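Local coordinates for glutathione synthetase-like effector 30 (Gpa-GSS30-apo) (Globodera pallida, PDB 5OET), which is a glutathione synthetase-like effector of a plant-parasitic nematode, descended from the ATP-dependent ligase that joins glycine to gamma-glutamylcysteine, and probably adapted to a new role in parasitism, at residues D53-A58 and T84-L89; N61-F66 and T197-R202; S90-P95 and K455-R460; A167-S172 and L475-C480; M499-L504 and S517-P522. All coordinates share one frame; numbering follows the deposited sequence.

Interaction 1 (D53-A58 and T84-L89); sequences DAKDWA and TQFLPL
Ala-54 is the first residue of this helical turn to meet the strand: its CB points at Leu-89 and touches CD1, 4.1 Å away. Lys-55 follows with the main contact. Its aliphatic root crosses the Phe-86 ring at about a right angle and lies over one face, with CB 4.0 Å from the ring centroid and only 13° off the normal, a CH-pi contact; CG reaches Phe-86 CE1 at 3.7 Å. The chain then bends along its length and carries NZ away from the ring to Asp-56, where it forms a salt bridge to OD1 at 2.7 Å. The other carboxylate oxygen, OD2, is engaged by Arg-263 of the second subunit. One turn on from Ala-54, the methyl of Ala-58 fits between Phe-86 CB (4.1 Å) and Leu-89 CD2 (4.3 Å). No hydrogen bond crosses, so two alanine methyls and the aliphatic part of Lys-55 pack the helix on Phe-86 and Leu-89. Helix 44-59 thus lies against strand 83-90, which pairs with strands 64-67 and 454-459, while helix 196-210 meets Leu-89 through Phe-200 and the second subunit borders the helix through Trp-57.

Interaction 2 (N61-F66 and T197-R202); sequences NGLVKF and TPRFSR
Leu-63, Arg-199 and Phe-200 all set the gamma carbon anti to the carbonyl carbon and beside the backbone N. For Leu-63 (chi1 -69°) this sends the isobutyl fork toward the helix, and for Phe-200 (chi1 -82°) it brings the ring face against that fork. The two methyls of Leu-63 then sit over the same face of the ring: CD1 meets Phe-200 CE1 at 3.6 Å, and CD2 stands 3.8 Å from the Phe-200 centroid, near the ring normal, in a CH-pi contact offset toward the rim. CD2 also rests on Arg-199 CB, so the leucine fills the angle between two successive helix residues. The backbone helps to place it, since Leu-63 is the centre of an inverse gamma turn, the bend by which the chain leaving helix 44-59 turns into strand 64-67 and faces helix 196-210. Past CB, Arg-199 runs extended from CG to NE alongside the carbonyl of Asn-61. Its NE gives a weak, bent hydrogen bond to Asn-61 O, at 3.0 Å and 122°, with the oxygen at the edge of the guanidinium and in its plane. The firmer partner of this group is Gly-195 O, which takes NH1. Gly-62, with its positive phi, lies beside the same guanidinium. Farther along the helix, the guanidinium of Arg-202 stands nearly perpendicular to the Asn-61 amide, whose ND2 is bonded to Trp-57 O.

Interaction 3 (S90-P95 and K455-R460); sequences SLYPSP and KNHFVR
The hydrogen bonds fall into one backbone link and a set made by a single side chain. Leu-91 N donates to His-457 O at 2.8 Å, fairly straight at 157°, with the donor lifted above the carbonyl plane; the same oxygen also receives a CA-H...O contact from Ser-90. Asn-456 does the rest. Its ND2 gives one bond to Tyr-92 O (2.7 Å) and another to Ser-94 OG (2.6 Å), and both acceptors lie in the amide plane, so the two N-H groups together fix the rotation of the amide. OD1 on the other side accepts His-457 N on a lone pair, plus a long, weak bond from Tyr-92 N.

Among the apolar contacts, Leu-91 CB meets Val-459 CG2 at 4.2 Å and also packs on His-457 CB. Tyr-92 and His-457 lie side by side, pointing the same way, and touch edge to edge through Tyr-92 CD2 and His-457 CD2 at 4.1 Å; the imidazole ND1 is held by Asn-468 N.

Between these two segments there is one bridge, Ser-90 with Phe-458, an antiparallel non-hydrogen-bonded pair. After the Leu-91 bond, the Asn-456 amide takes over the link to the chain departing toward strand 94-96. This is antiparallel pairing ending in an asparagine side chain hydrogen-bonded to the departing backbone, within the large mixed sheet of this glutathione synthetase-like fold.

Interaction 4 (A167-S172 and L475-C480); sequences ADYMAS and LGIFGC
Four backbone hydrogen bonds join these antiparallel strands, in two reciprocal pairs. Ile-477 N donates to Ala-167 O at 2.8 Å, nearly straight at 163° and in the carbonyl plane, and Ala-167 N answers to Ile-477 O at 3.1 Å. Two residues along, Tyr-169 N to Leu-475 O is 2.7 Å and Leu-475 N to Tyr-169 O is 2.9 Å. Ala-167 with Ile-477 and Tyr-169 with Leu-475 are therefore the hydrogen-bonded pairs; Asp-168 with Gly-476, between them, is the non-hydrogen-bonded pair, its CA atoms only 4.3 Å apart. Two CA-H...O contacts fill in there, from Gly-476 CA to Ala-167 O and from Asp-168 CA to Leu-475 O.

The Asp-168 carboxylate leans over the glycine, OD1 lying 3.4 Å from Gly-476 CA. OD1 is also in a salt bridge with Arg-166. On the other face the Tyr-169 ring reaches across the strands at about a right angle to Ile-477, touching CG1 with CE1 at 4.1 Å, while its hydroxyl is bonded to Gln-183.

Farther along strand 469-484, Cys-480 forms a disulfide with Cys-164 of strand 160-173, tying the same two strands covalently. The tyrosine face is thus largely apolar, apart from that hydroxyl, under helix 98-119; on the other, Arg-166 would favour the charged form of Asp-168 while nearby Glu-474 would work against it, leaving the balance uncertain.

Interaction 5 (M499-L504 and S517-P522); sequences MMKSKL and SVYDSP
Ser-502 has both its backbone and its side chain engaged across this antiparallel pair. Its N-H goes to Val-518 O at 3.0 Å, in the carbonyl plane, and its O takes a weak, bent bond from Val-518 N. Its hydroxyl donates to Asp-520 OD2 at 2.6 Å, which accepts on its anti lone pair. That oxygen is also bonded to Ser-94 OG, so two serines grip it from different strands. The second oxygen, OD1, takes Ser-521 N at 2.6 Å, likewise on an anti lone pair, and this ties the carboxylate to its own backbone. With such donors around it the buried Asp-520 would be expected to stay charged. Asp-520 N also donates to Met-500 O, well above the carbonyl plane.

On the face shared by Lys-501, Tyr-519 and Ser-517, the lysine chain bends at chi2 (-99°) and chi3 (-89°) and lies alongside the tyrosine, over one face of its ring. CD lies 4.0 Å from the ring centroid, a CH-pi contact, and NZ stands 4.4 Å from that centroid over the same face as a cation-pi partner. The ammonium is also bonded to Ser-517 OG at 2.8 Å. On the reverse face Met-500 runs beside Asp-520 and puts its CE on Pro-522 CB at 3.6 Å.

Strand 490-504 continues the sheet on from strand 469-484, and strand 517-524 follows it, meeting strand 94-96 in parallel; helix 196-210 lies against Tyr-519 through Phe-200, the two rings nearly parallel.

All five contacts reach one large mixed sheet. Interactions 1 and 2 adjoin, centres about 8 Å apart, through Leu-87 N to Leu-63 O (3.1 Å), and both touch the second subunit. Interaction 3 continues from interaction 1 by Leu-89 O to Val-459 N (2.9 Å). It also adjoins interaction 5, where Ser-94 OG lies 2.6 Å from Asp-520 OD2, so Asn-456, Ser-94, Asp-520 and Ser-502 form one polar chain. Gly-476 O to Met-499 N (2.9 Å) leads from interaction 5 to interaction 4, nearest the centre of the chain. Interactions 1 and 4, by contrast, stay about 12 Å apart at their nearest atoms. The magnesium ligands, His-406 and Glu-426, belong to none of these segments.

Interaction 1 (D53-A58 and T84-L89)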
# COMPACT_ATOMS: atom_id res chain seq x y z
N ASP A 53 -2.74 -9.37 11.10
CA ASP A 53 -3.57 -8.26 10.69
C ASP A 53 -2.76 -7.00 10.46
O ASP A 53 -2.93 -6.34 9.45
CB ASP A 53 -4.65 -7.99 11.75
CG ASP A 53 -5.34 -6.63 11.55
OD1 ASP A 53 -4.73 -5.58 11.83
OD2 ASP A 53 -6.52 -6.60 11.11
N ALA A 54 -1.91 -6.65 11.41
CA ALA A 54 -1.07 -5.46 11.29
C ALA A 54 -0.18 -5.58 10.07
O ALA A 54 -0.14 -4.69 9.24
CB ALA A 54 -0.21 -5.26 12.55
N LYS A 55 0.51 -6.71 9.98
CA LYS A 55 1.38 -7.01 8.86
C LYS A 55 0.62 -6.94 7.52
O LYS A 55 1.10 -6.33 6.59
CB LYS A 55 2.12 -8.35 9.07
CG LYS A 55 2.16 -9.32 7.90
CD LYS A 55 2.13 -10.77 8.34
CE LYS A 55 1.06 -11.58 7.58
NZ LYS A 55 1.29 -11.68 6.13
N ASP A 56 -0.56 -7.55 7.43
CA ASP A 56 -1.34 -7.47 6.20
C ASP A 56 -1.87 -6.09 5.86
O ASP A 56 -2.05 -5.78 4.71
CB ASP A 56 -2.49 -8.48 6.21
CG ASP A 56 -2.01 -9.92 6.01
OD1 ASP A 56 -0.84 -10.08 5.59
OD2 ASP A 56 -2.79 -10.88 6.29
N TRP A 57 -2.10 -5.25 6.86
CA TRP A 57 -2.40 -3.84 6.61
C TRP A 57 -1.18 -3.10 6.02
O TRP A 57 -1.35 -2.28 5.11
CB TRP A 57 -2.86 -3.14 7.89
CG TRP A 57 -3.51 -1.84 7.67
CD1 TRP A 57 -4.84 -1.59 7.60
CD2 TRP A 57 -2.86 -0.59 7.50
NE1 TRP A 57 -5.08 -0.26 7.37
CE2 TRP A 57 -3.87 0.38 7.32
CE3 TRP A 57 -1.52 -0.18 7.49
CZ2 TRP A 57 -3.59 1.72 7.14
CZ3 TRP A 57 -1.23 1.14 7.28
CH2 TRP A 57 -2.26 2.08 7.11
N ALA A 58 0.01 -3.37 6.55
CA ALA A 58 1.27 -2.84 6.02
C ALA A 58 1.50 -3.20 4.56
O ALA A 58 1.81 -2.33 3.74
CB ALA A 58 2.43 -3.34 6.86
N THR A 84 8.96 -7.47 -2.79
CA THR A 84 8.75 -6.60 -1.65
C THR A 84 8.42 -7.37 -0.38
O THR A 84 7.86 -8.47 -0.42
CB THR A 84 7.65 -5.56 -1.92
OG1 THR A 84 6.46 -6.21 -2.35
CG2 THR A 84 8.10 -4.56 -2.96
N GLN A 85 8.79 -6.73 0.74
CA GLN A 85 8.62 -7.26 2.08
C GLN A 85 8.18 -6.12 2.99
O GLN A 85 8.57 -4.99 2.75
CB GLN A 85 9.93 -7.86 2.61
CG GLN A 85 9.78 -8.70 3.85
CD GLN A 85 8.76 -9.81 3.68
OE1 GLN A 85 7.54 -9.61 3.88
NE2 GLN A 85 9.24 -11.00 3.29
N PHE A 86 7.37 -6.42 4.01
CA PHE A 86 6.88 -5.37 4.92
C PHE A 86 7.99 -4.97 5.87
O PHE A 86 8.94 -5.73 6.09
CB PHE A 86 5.58 -5.74 5.67
CG PHE A 86 5.74 -6.78 6.76
CD1 PHE A 86 5.67 -8.15 6.46
CD2 PHE A 86 5.95 -6.40 8.08
CE1 PHE A 86 5.83 -9.10 7.44
CE2 PHE A 86 6.10 -7.35 9.06
CZ PHE A 86 6.05 -8.69 8.75
N LEU A 87 7.87 -3.76 6.41
CA LEU A 87 8.88 -3.19 7.29
C LEU A 87 8.60 -3.62 8.72
O LEU A 87 7.46 -3.53 9.17
CB LEU A 87 8.84 -1.67 7.19
CG LEU A 87 9.21 -1.05 5.83
CD1 LEU A 87 8.96 0.45 5.83
CD2 LEU A 87 10.65 -1.34 5.45
N PRO A 88 9.62 -4.07 9.46
CA PRO A 88 9.32 -4.46 10.83
C PRO A 88 8.77 -3.30 11.68
O PRO A 88 9.22 -2.17 11.56
CB PRO A 88 10.67 -4.97 11.35
CG PRO A 88 11.66 -4.22 10.55
CD PRO A 88 11.05 -4.18 9.18
N LEU A 89 7.80 -3.63 12.52
CA LEU A 89 6.97 -2.67 13.22
C LEU A 89 6.65 -3.17 14.62
O LEU A 89 6.69 -4.37 14.92
CB LEU A 89 5.67 -2.47 12.44
CG LEU A 89 4.80 -3.72 12.15
CD1 LEU A 89 3.65 -3.86 13.14
CD2 LEU A 89 4.22 -3.72 10.74

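Interaction 2 (N61-F66 and T197-R202)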
# COMPACT_ATOMS: atom_id res chain seq x y z
N ASN A 61 -0.64 -1.12 2.22
CA ASN A 61 -0.55 0.34 2.32
C ASN A 61 0.86 0.89 2.22
O ASN A 61 1.16 1.94 2.78
CB ASN A 61 -1.20 0.76 3.61
CG ASN A 61 -2.68 0.65 3.52
OD1 ASN A 61 -3.29 1.45 2.83
ND2 ASN A 61 -3.26 -0.37 4.13
N GLY A 62 1.73 0.19 1.48
CA GLY A 62 3.03 0.72 1.14
C GLY A 62 4.12 0.70 2.20
O GLY A 62 5.20 1.26 1.98
N LEU A 63 3.87 0.01 3.31
CA LEU A 63 4.87 -0.13 4.37
C LEU A 63 5.76 -1.30 4.01
O LEU A 63 5.75 -2.33 4.67
CB LEU A 63 4.22 -0.30 5.74
CG LEU A 63 3.51 0.98 6.23
CD1 LEU A 63 2.80 0.67 7.54
CD2 LEU A 63 4.49 2.14 6.36
N VAL A 64 6.52 -1.09 2.95
CA VAL A 64 7.26 -2.15 2.29
C VAL A 64 8.59 -1.60 1.79
O VAL A 64 8.77 -0.37 1.69
CB VAL A 64 6.44 -2.80 1.12
CG1 VAL A 64 5.32 -3.69 1.67
CG2 VAL A 64 5.85 -1.77 0.16
N LYS A 65 9.52 -2.51 1.50
CA LYS A 65 10.76 -2.18 0.80
C LYS A 65 11.09 -3.26 -0.23
O LYS A 65 10.64 -4.40 -0.11
CB LYS A 65 11.92 -2.07 1.80
CG LYS A 65 12.39 -3.42 2.34
CD LYS A 65 13.19 -3.41 3.64
CE LYS A 65 14.43 -2.55 3.57
NZ LYS A 65 15.44 -3.06 4.55
N PHE A 66 11.94 -2.92 -1.20
CA PHE A 66 12.46 -3.93 -2.13
C PHE A 66 13.52 -4.83 -1.45
O PHE A 66 14.31 -4.34 -0.65
CB PHE A 66 13.03 -3.27 -3.38
CG PHE A 66 12.01 -2.59 -4.24
CD1 PHE A 66 11.11 -3.35 -5.01
CD2 PHE A 66 11.95 -1.20 -4.33
CE1 PHE A 66 10.16 -2.73 -5.83
CE2 PHE A 66 11.00 -0.58 -5.15
CZ PHE A 66 10.11 -1.34 -5.90
N THR A 197 6.25 7.19 7.44
CA THR A 197 5.77 7.77 8.70
C THR A 197 4.28 7.97 8.82
O THR A 197 3.69 7.51 9.77
CB THR A 197 6.49 9.08 8.98
OG1 THR A 197 7.89 8.80 9.10
CG2 THR A 197 6.02 9.73 10.28
N PRO A 198 3.65 8.66 7.86
CA PRO A 198 2.18 8.83 7.98
C PRO A 198 1.39 7.51 7.95
O PRO A 198 0.27 7.46 8.46
CB PRO A 198 1.83 9.66 6.74
CG PRO A 198 2.91 9.30 5.77
CD PRO A 198 4.15 9.22 6.60
N ARG A 199 1.96 6.49 7.33
CA ARG A 199 1.33 5.18 7.23
C ARG A 199 1.41 4.37 8.53
O ARG A 199 0.45 3.70 8.88
CB ARG A 199 1.92 4.39 6.07
CG ARG A 199 1.48 4.91 4.71
CD ARG A 199 2.49 4.53 3.64
NE ARG A 199 1.90 4.85 2.35
CZ ARG A 199 1.94 6.05 1.76
NH1 ARG A 199 2.61 7.09 2.30
NH2 ARG A 199 1.31 6.21 0.59
N PHE A 200 2.55 4.40 9.21
CA PHE A 200 2.66 3.75 10.52
C PHE A 200 1.75 4.43 11.52
O PHE A 200 1.10 3.78 12.33
CB PHE A 200 4.11 3.71 11.04
CG PHE A 200 4.91 2.59 10.46
CD1 PHE A 200 4.52 1.27 10.69
CD2 PHE A 200 6.03 2.82 9.65
CE1 PHE A 200 5.22 0.21 10.14
CE2 PHE A 200 6.73 1.76 9.09
CZ PHE A 200 6.32 0.45 9.33
N SER A 201 1.71 5.75 11.43
CA SER A 201 0.82 6.57 12.24
C SER A 201 -0.61 6.06 12.08
O SER A 201 -1.27 5.78 13.07
CB SER A 201 0.97 8.03 11.83
OG SER A 201 0.27 8.92 12.65
N ARG A 202 -1.06 5.89 10.85
CA ARG A 202 -2.39 5.33 10.56
C ARG A 202 -2.55 3.87 11.02
O ARG A 202 -3.63 3.49 11.49
CB ARG A 202 -2.77 5.44 9.06
CG ARG A 202 -3.17 6.86 8.63
CD ARG A 202 -3.88 6.91 7.28
NE ARG A 202 -3.00 6.41 6.20
CZ ARG A 202 -3.32 5.51 5.27
NH1 ARG A 202 -4.57 4.99 5.18
NH2 ARG A 202 -2.38 5.14 4.37

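Interaction 3 (S90-P95 and K455-R460)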
# COMPACT_ATOMS: atom_id res chain seq x y z
N SER A 90 6.36 -2.23 15.50
CA SER A 90 5.83 -2.57 16.80
C SER A 90 4.34 -2.74 16.59
O SER A 90 3.76 -2.05 15.73
CB SER A 90 6.12 -1.47 17.81
OG SER A 90 5.53 -0.26 17.37
N LEU A 91 3.73 -3.67 17.33
CA LEU A 91 2.32 -3.97 17.14
C LEU A 91 1.44 -2.80 17.59
O LEU A 91 0.42 -2.48 16.93
CB LEU A 91 1.93 -5.23 17.91
CG LEU A 91 0.52 -5.80 17.69
CD1 LEU A 91 0.20 -6.09 16.24
CD2 LEU A 91 0.34 -7.08 18.48
N TYR A 92 1.83 -2.17 18.69
CA TYR A 92 1.08 -1.10 19.30
C TYR A 92 2.02 0.07 19.49
O TYR A 92 3.25 -0.11 19.54
CB TYR A 92 0.49 -1.56 20.64
CG TYR A 92 -0.69 -2.49 20.49
CD1 TYR A 92 -1.92 -2.01 20.04
CD2 TYR A 92 -0.58 -3.86 20.77
CE1 TYR A 92 -3.00 -2.85 19.87
CE2 TYR A 92 -1.67 -4.73 20.60
CZ TYR A 92 -2.88 -4.21 20.15
OH TYR A 92 -3.99 -5.02 19.98
N PRO A 93 1.45 1.28 19.59
CA PRO A 93 2.31 2.44 19.77
C PRO A 93 2.91 2.42 21.17
O PRO A 93 2.25 2.03 22.11
CB PRO A 93 1.36 3.63 19.55
CG PRO A 93 -0.01 3.10 19.71
CD PRO A 93 0.02 1.62 19.52
N SER A 94 4.18 2.78 21.27
CA SER A 94 4.90 2.75 22.55
C SER A 94 4.55 4.02 23.31
O SER A 94 4.39 5.07 22.68
CB SER A 94 6.41 2.67 22.33
OG SER A 94 6.79 1.39 21.82
N PRO A 95 4.42 3.93 24.64
CA PRO A 95 4.11 5.14 25.41
C PRO A 95 5.28 6.13 25.45
O PRO A 95 6.45 5.72 25.44
CB PRO A 95 3.78 4.62 26.80
CG PRO A 95 4.46 3.30 26.87
CD PRO A 95 4.45 2.74 25.49
N LYS A 455 7.69 -1.59 27.23
CA LYS A 455 7.33 -2.93 26.75
C LYS A 455 6.45 -2.79 25.50
O LYS A 455 5.56 -1.94 25.44
CB LYS A 455 6.57 -3.69 27.84
CG LYS A 455 7.37 -4.06 29.09
CD LYS A 455 7.89 -5.51 29.06
CE LYS A 455 7.98 -6.14 30.46
NZ LYS A 455 9.32 -6.02 31.11
N ASN A 456 6.71 -3.64 24.51
CA ASN A 456 5.92 -3.67 23.29
C ASN A 456 6.12 -5.02 22.61
O ASN A 456 6.93 -5.85 23.08
CB ASN A 456 6.34 -2.53 22.36
CG ASN A 456 5.17 -1.94 21.57
OD1 ASN A 456 4.31 -2.68 21.09
ND2 ASN A 456 5.12 -0.63 21.44
N HIS A 457 5.39 -5.25 21.53
CA HIS A 457 5.53 -6.47 20.74
C HIS A 457 6.09 -6.13 19.36
O HIS A 457 5.70 -5.15 18.75
CB HIS A 457 4.17 -7.16 20.60
CG HIS A 457 3.38 -7.16 21.87
ND1 HIS A 457 3.69 -7.97 22.93
CD2 HIS A 457 2.30 -6.44 22.24
CE1 HIS A 457 2.85 -7.74 23.92
NE2 HIS A 457 2.00 -6.80 23.53
N PHE A 458 6.98 -6.97 18.85
CA PHE A 458 7.70 -6.72 17.60
C PHE A 458 7.29 -7.70 16.49
O PHE A 458 7.39 -8.90 16.67
CB PHE A 458 9.20 -6.87 17.86
CG PHE A 458 9.85 -5.67 18.49
CD1 PHE A 458 9.13 -4.61 19.05
CD2 PHE A 458 11.26 -5.62 18.55
CE1 PHE A 458 9.79 -3.52 19.61
CE2 PHE A 458 11.92 -4.53 19.11
CZ PHE A 458 11.18 -3.48 19.64
N VAL A 459 6.84 -7.19 15.36
CA VAL A 459 6.35 -8.02 14.26
C VAL A 459 7.35 -7.99 13.12
O VAL A 459 7.62 -6.93 12.59
CB VAL A 459 5.01 -7.47 13.75
CG1 VAL A 459 4.43 -8.37 12.68
CG2 VAL A 459 4.07 -7.31 14.93
N ARG A 460 7.88 -9.15 12.75
CA ARG A 460 8.90 -9.25 11.72
C ARG A 460 8.47 -10.20 10.63
O ARG A 460 7.75 -11.15 10.91
CB ARG A 460 10.20 -9.76 12.30
CG ARG A 460 11.10 -8.66 12.83
CD ARG A 460 12.29 -9.23 13.59
NE ARG A 460 12.19 -9.03 15.05
CZ ARG A 460 12.94 -9.64 15.98
NH1 ARG A 460 13.88 -10.53 15.64
NH2 ARG A 460 12.76 -9.35 17.27

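Interaction 4 (A167-S172 and L475-C480)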
# COMPACT_ATOMS: atom_id res chain seq x y z
N ALA A 167 15.60 15.59 13.34
CA ALA A 167 16.29 15.58 14.65
C ALA A 167 15.79 14.39 15.44
O ALA A 167 14.58 14.22 15.55
CB ALA A 167 15.99 16.86 15.41
N ASP A 168 16.70 13.58 15.98
CA ASP A 168 16.33 12.43 16.79
C ASP A 168 16.52 12.68 18.31
O ASP A 168 17.47 13.32 18.74
CB ASP A 168 17.11 11.20 16.33
CG ASP A 168 16.74 10.76 14.90
OD1 ASP A 168 15.69 11.20 14.37
OD2 ASP A 168 17.49 9.99 14.28
N TYR A 169 15.59 12.17 19.11
CA TYR A 169 15.58 12.36 20.55
C TYR A 169 15.35 11.06 21.33
O TYR A 169 14.74 10.12 20.82
CB TYR A 169 14.50 13.36 20.92
CG TYR A 169 14.70 14.74 20.28
CD1 TYR A 169 14.19 15.01 19.04
CD2 TYR A 169 15.38 15.77 20.96
CE1 TYR A 169 14.35 16.26 18.47
CE2 TYR A 169 15.55 17.02 20.40
CZ TYR A 169 15.03 17.27 19.15
OH TYR A 169 15.17 18.50 18.53
N MET A 170 15.88 11.02 22.54
CA MET A 170 15.67 9.96 23.52
C MET A 170 15.08 10.65 24.74
O MET A 170 15.55 11.72 25.13
CB MET A 170 17.02 9.32 23.91
CG MET A 170 17.07 7.80 23.89
SD MET A 170 17.89 7.06 22.43
CE MET A 170 17.12 5.44 22.39
N ALA A 171 14.03 10.07 25.34
CA ALA A 171 13.63 10.44 26.71
C ALA A 171 14.67 9.80 27.63
O ALA A 171 14.90 8.60 27.54
CB ALA A 171 12.23 9.96 27.03
N SER A 172 15.33 10.59 28.47
CA SER A 172 16.43 10.09 29.30
C SER A 172 16.11 10.23 30.77
O SER A 172 15.61 11.26 31.20
CB SER A 172 17.69 10.87 28.98
OG SER A 172 18.80 10.36 29.70
N LEU A 475 12.54 9.18 19.20
CA LEU A 475 11.63 10.12 18.54
C LEU A 475 12.35 10.95 17.49
O LEU A 475 13.30 11.62 17.80
CB LEU A 475 11.07 11.07 19.59
CG LEU A 475 10.08 12.15 19.18
CD1 LEU A 475 8.75 11.55 18.75
CD2 LEU A 475 9.91 13.10 20.36
N GLY A 476 11.87 10.91 16.25
CA GLY A 476 12.42 11.74 15.17
C GLY A 476 11.44 12.83 14.78
O GLY A 476 10.30 12.54 14.44
N ILE A 477 11.87 14.09 14.85
CA ILE A 477 11.02 15.18 14.43
C ILE A 477 11.48 15.71 13.06
O ILE A 477 12.62 16.15 12.93
CB ILE A 477 11.07 16.34 15.43
CG1 ILE A 477 10.62 15.88 16.82
CG2 ILE A 477 10.21 17.50 14.94
CD1 ILE A 477 9.21 15.34 16.90
N PHE A 478 10.57 15.68 12.09
CA PHE A 478 10.81 16.26 10.76
C PHE A 478 10.45 17.74 10.66
O PHE A 478 9.44 18.16 11.19
CB PHE A 478 9.96 15.54 9.72
CG PHE A 478 10.34 14.12 9.50
CD1 PHE A 478 11.32 13.79 8.58
CD2 PHE A 478 9.70 13.11 10.19
CE1 PHE A 478 11.67 12.48 8.35
CE2 PHE A 478 10.06 11.78 9.98
CZ PHE A 478 11.04 11.46 9.05
N GLY A 479 11.26 18.50 9.94
CA GLY A 479 10.90 19.85 9.50
C GLY A 479 11.70 20.31 8.28
O GLY A 479 12.86 19.93 8.13
N CYS A 480 11.09 21.12 7.42
CA CYS A 480 11.78 21.66 6.25
C CYS A 480 11.74 23.16 6.17
O CYS A 480 10.80 23.79 6.60
CB CYS A 480 11.22 21.11 4.93
SG CYS A 480 11.17 19.33 4.79

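Interaction 5 (M499-L504 and S517-P522)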
# COMPACT_ATOMS: atom_id res chain seq x y z
N MET A 499 8.14 10.73 13.84
CA MET A 499 8.18 9.28 13.73
C MET A 499 8.86 8.73 14.96
O MET A 499 9.36 9.49 15.79
CB MET A 499 8.99 8.90 12.50
CG MET A 499 10.45 9.34 12.62
SD MET A 499 11.50 8.40 11.53
CE MET A 499 11.46 6.83 12.35
N MET A 500 8.92 7.41 15.05
CA MET A 500 9.57 6.77 16.19
C MET A 500 10.19 5.46 15.75
O MET A 500 9.72 4.84 14.82
CB MET A 500 8.56 6.57 17.30
CG MET A 500 9.10 6.11 18.63
SD MET A 500 7.92 6.42 19.97
CE MET A 500 8.30 8.13 20.27
N LYS A 501 11.26 5.08 16.41
CA LYS A 501 11.91 3.81 16.16
C LYS A 501 12.28 3.22 17.50
O LYS A 501 12.82 3.91 18.33
CB LYS A 501 13.17 3.99 15.29
CG LYS A 501 12.90 4.23 13.82
CD LYS A 501 13.06 2.99 12.94
CE LYS A 501 14.48 2.80 12.42
NZ LYS A 501 14.60 1.61 11.52
N SER A 502 11.94 1.95 17.71
CA SER A 502 12.27 1.22 18.93
C SER A 502 13.29 0.16 18.62
O SER A 502 13.21 -0.49 17.59
CB SER A 502 11.03 0.56 19.50
OG SER A 502 10.12 1.54 19.94
N LYS A 503 14.26 0.01 19.52
CA LYS A 503 15.24 -1.07 19.46
C LYS A 503 15.13 -1.88 20.73
O LYS A 503 14.56 -1.38 21.68
CB LYS A 503 16.67 -0.54 19.28
CG LYS A 503 17.18 0.37 20.39
CD LYS A 503 18.71 0.34 20.45
CE LYS A 503 19.30 1.39 21.36
NZ LYS A 503 18.79 2.76 21.04
N LEU A 504 15.63 -3.11 20.73
CA LEU A 504 15.79 -3.88 21.96
C LEU A 504 16.69 -3.18 22.97
O LEU A 504 17.68 -2.55 22.59
CB LEU A 504 16.47 -5.22 21.69
CG LEU A 504 15.73 -6.30 20.93
CD1 LEU A 504 16.58 -7.57 21.00
CD2 LEU A 504 14.34 -6.55 21.50
N SER A 517 16.22 -2.72 14.71
CA SER A 517 15.22 -1.79 15.18
C SER A 517 13.91 -1.94 14.40
O SER A 517 13.82 -2.74 13.48
CB SER A 517 15.75 -0.37 15.06
OG SER A 517 15.43 0.16 13.79
N VAL A 518 12.91 -1.14 14.78
CA VAL A 518 11.54 -1.38 14.41
C VAL A 518 10.81 -0.03 14.30
O VAL A 518 11.05 0.86 15.08
CB VAL A 518 10.91 -2.35 15.45
CG1 VAL A 518 9.52 -1.94 15.91
CG2 VAL A 518 10.90 -3.76 14.92
N TYR A 519 9.92 0.12 13.34
CA TYR A 519 9.17 1.36 13.24
C TYR A 519 8.11 1.35 14.29
O TYR A 519 7.54 0.33 14.60
CB TYR A 519 8.54 1.53 11.87
CG TYR A 519 9.58 1.82 10.84
CD1 TYR A 519 10.01 3.14 10.61
CD2 TYR A 519 10.17 0.78 10.12
CE1 TYR A 519 11.00 3.41 9.67
CE2 TYR A 519 11.15 1.03 9.18
CZ TYR A 519 11.56 2.34 8.97
OH TYR A 519 12.53 2.52 8.05
N ASP A 520 7.83 2.52 14.82
CA ASP A 520 6.94 2.64 15.94
C ASP A 520 6.21 3.97 15.79
O ASP A 520 6.48 4.70 14.85
CB ASP A 520 7.77 2.59 17.22
CG ASP A 520 6.97 2.16 18.44
OD1 ASP A 520 5.73 2.38 18.45
OD2 ASP A 520 7.57 1.60 19.39
N SER A 521 5.28 4.27 16.67
CA SER A 521 4.73 5.61 16.75
C SER A 521 4.34 5.92 18.22
O SER A 521 4.02 5.02 18.98
CB SER A 521 3.54 5.77 15.79
OG SER A 521 2.39 5.13 16.29
N PRO A 522 4.38 7.20 18.61
CA PRO A 522 4.23 7.51 20.01
C PRO A 522 2.78 7.47 20.44
O PRO A 522 1.90 7.84 19.66
CB PRO A 522 4.78 8.93 20.12
CG PRO A 522 4.41 9.53 18.81
CD PRO A 522 4.49 8.42 17.80